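Local coordinates for aminopeptidase (Aneurinibacillus sp. AM-1, PDB 5IB9) that removes amino-terminal residues from peptides as a zinc-dependent M28-family aminopeptidase carrying a protease-associated domain, and forms a homodimer, at the interface of chains A and B. Numbering follows the deposited sequence. Chains: chain A/B, Aminopeptidase.

The interface of chains A and B. Residues chain A 57-59, 204; chain B 286-288, 291.
B:Glu288 reaches across to A:His204 and A:Pro59 in the homodimer interface of this M28-family aminopeptidase. Strand 55-66 of one chain meets the start of helix 288-293 of the other, and the two-fold axis repeats the contact with the chains exchanged. The carboxylate oxygen OE2 of B:Glu288 lies in the plane of the A:His204 ring, at its edge, 3.0 Å from the imidazole nitrogen NE2. The carboxylate stands almost upright to that ring, with the planes 86° apart. Both residues bind zinc in a structure of this protein; no zinc is bound to them here, and the carboxylate and ring edge meet directly. A nearby carboxylate might raise the proton affinity of the imidazole. Beside this pair, A:Pro59 lies alongside the glutamate stem, the two side chains pointing opposite ways. Ring carbon CG of A:Pro59 sits 3.6 Å from CG of B:Glu288. The glutamate chain is extended beyond CG (chi2 -173°), which carries the carboxylate past the proline to the histidine. An alanine in place of B:Glu288 would probably leave A:His204 NE2 without its acidic neighbour and open a gap beside A:Pro59.

The backbone anchors the base of the glutamate. Its N-H, at the first turn of the helix, gives a hydrogen bond of 2.8 Å from B:Glu288 N to the carbonyl O of A:Val57. B:Ser287 packs its CB 3.4 Å from the same carbonyl oxygen. Further along, the backbone O of B:Leu286 touches CD of A:Pro59 at 3.4 Å. B:Ile291, one helical turn on, brings its CD1 to 4.2 Å from CG of A:Pro59.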
ATOM      1  N   VAL A  57      -3.876  17.155   2.039  1.00 10.34           N
ATOM      2  CA  VAL A  57      -4.732  16.279   1.172  1.00  9.45           C
ATOM      3  C   VAL A  57      -3.807  15.147   0.786  1.00  8.48           C
ATOM      4  O   VAL A  57      -2.821  15.332   0.069  1.00 10.99           O
ATOM      5  CB  VAL A  57      -5.283  17.030   0.034  1.00 10.38           C
ATOM      6  CG1 VAL A  57      -6.085  16.071  -0.871  1.00 12.88           C
ATOM      7  CG2 VAL A  57      -6.316  18.084   0.507  1.00 10.60           C
ATOM      8  N   GLN A  58      -4.098  13.946   1.243  1.00  8.95           N
ATOM      9  CA  GLN A  58      -3.259  12.764   0.914  1.00 10.13           C
ATOM     10  C   GLN A  58      -3.851  12.018  -0.290  1.00 10.21           C
ATOM     11  O   GLN A  58      -4.934  11.499  -0.173  1.00 10.56           O
ATOM     12  CB  GLN A  58      -3.143  11.860   2.140  1.00 10.65           C
ATOM     13  CG  GLN A  58      -2.252  10.574   1.840  1.00  9.39           C
ATOM     14  CD  GLN A  58      -2.410   9.530   2.865  1.00 10.72           C
ATOM     15  OE1 GLN A  58      -3.369   9.487   3.683  1.00 11.17           O
ATOM     16  NE2 GLN A  58      -1.468   8.636   2.932  1.00 11.02           N
ATOM     17  N   PRO A  59      -3.127  11.937  -1.430  1.00  9.36           N
ATOM     18  CA  PRO A  59      -3.670  11.230  -2.624  1.00  9.71           C
ATOM     19  C   PRO A  59      -3.357   9.800  -2.482  1.00 10.79           C
ATOM     20  O   PRO A  59      -2.331   9.427  -1.830  1.00 13.05           O
ATOM     21  CB  PRO A  59      -2.889  11.859  -3.806  1.00  9.57           C
ATOM     22  CG  PRO A  59      -1.476  12.150  -3.176  1.00 10.70           C
ATOM     23  CD  PRO A  59      -1.762  12.509  -1.680  1.00  9.87           C
ATOM     24  N   HIS A 204      -8.553  10.563  -2.364  1.00  9.48           N
ATOM     25  CA  HIS A 204      -7.831  11.397  -1.386  1.00  9.40           C
ATOM     26  C   HIS A 204      -8.416  11.277  -0.009  1.00  8.58           C
ATOM     27  O   HIS A 204      -9.615  11.041   0.154  1.00 10.74           O
ATOM     28  CB  HIS A 204      -7.987  12.864  -1.764  1.00  9.92           C
ATOM     29  CG  HIS A 204      -7.623  13.212  -3.178  1.00  9.14           C
ATOM     30  ND1 HIS A 204      -8.434  12.972  -4.279  1.00 11.95           N
ATOM     31  CD2 HIS A 204      -6.460  13.702  -3.666  1.00 12.23           C
ATOM     32  CE1 HIS A 204      -7.760  13.284  -5.386  1.00 11.49           C
ATOM     33  NE2 HIS A 204      -6.603  13.801  -5.031  1.00 13.28           N
TER
ATOM     34  N   LEU B 286       3.122  10.982   1.588  1.00 11.40           N
ATOM     35  CA  LEU B 286       3.191  12.404   1.269  1.00 12.46           C
ATOM     36  C   LEU B 286       1.847  13.013   0.872  1.00 11.33           C
ATOM     37  O   LEU B 286       1.079  12.360   0.142  1.00 13.03           O
ATOM     38  CB  LEU B 286       4.201  12.636   0.131  1.00 13.19           C
ATOM     39  CG  LEU B 286       5.636  12.138   0.476  1.00 11.87           C
ATOM     40  CD1 LEU B 286       6.544  12.325  -0.732  1.00 12.25           C
ATOM     41  CD2 LEU B 286       6.135  12.955   1.766  1.00 13.90           C
ATOM     42  N   SER B 287       1.619  14.252   1.321  1.00  9.82           N
ATOM     43  CA  SER B 287       0.436  14.943   0.810  1.00 10.12           C
ATOM     44  C   SER B 287       0.716  15.546  -0.518  1.00  9.39           C
ATOM     45  O   SER B 287       1.881  15.643  -0.977  1.00  8.62           O
ATOM     46  CB  SER B 287       0.098  16.028   1.766  1.00  9.85           C
ATOM     47  OG  SER B 287       1.080  17.104   1.749  1.00 11.00           O
ATOM     48  N   GLU B 288      -0.367  16.002  -1.204  1.00 10.63           N
ATOM     49  CA  GLU B 288      -0.191  16.652  -2.489  1.00 11.44           C
ATOM     50  C   GLU B 288       0.673  17.924  -2.355  1.00 11.66           C
ATOM     51  O   GLU B 288       1.473  18.202  -3.263  1.00 13.66           O
ATOM     52  CB  GLU B 288      -1.579  16.956  -3.152  1.00 15.20           C
ATOM     53  CG  GLU B 288      -2.201  15.659  -3.635  1.00 14.39           C
ATOM     54  CD  GLU B 288      -3.512  15.802  -4.483  1.00 15.57           C
ATOM     55  OE1 GLU B 288      -4.083  16.893  -4.490  1.00 24.84           O
ATOM     56  OE2 GLU B 288      -3.774  14.854  -5.254  1.00 17.13           O
ATOM     57  N   ILE B 291       4.296  16.841  -2.071  1.00  8.71           N
ATOM     58  CA  ILE B 291       4.838  16.431  -3.329  1.00 11.73           C
ATOM     59  C   ILE B 291       5.180  17.664  -4.203  1.00 12.39           C
ATOM     60  O   ILE B 291       6.299  17.736  -4.832  1.00 12.65           O
ATOM     61  CB  ILE B 291       3.824  15.553  -4.053  1.00 11.77           C
ATOM     62  CG1 ILE B 291       3.716  14.220  -3.280  1.00 12.52           C
ATOM     63  CG2 ILE B 291       4.249  15.232  -5.545  1.00 13.08           C
ATOM     64  CD1 ILE B 291       2.517  13.359  -3.676  1.00 14.37           C
TER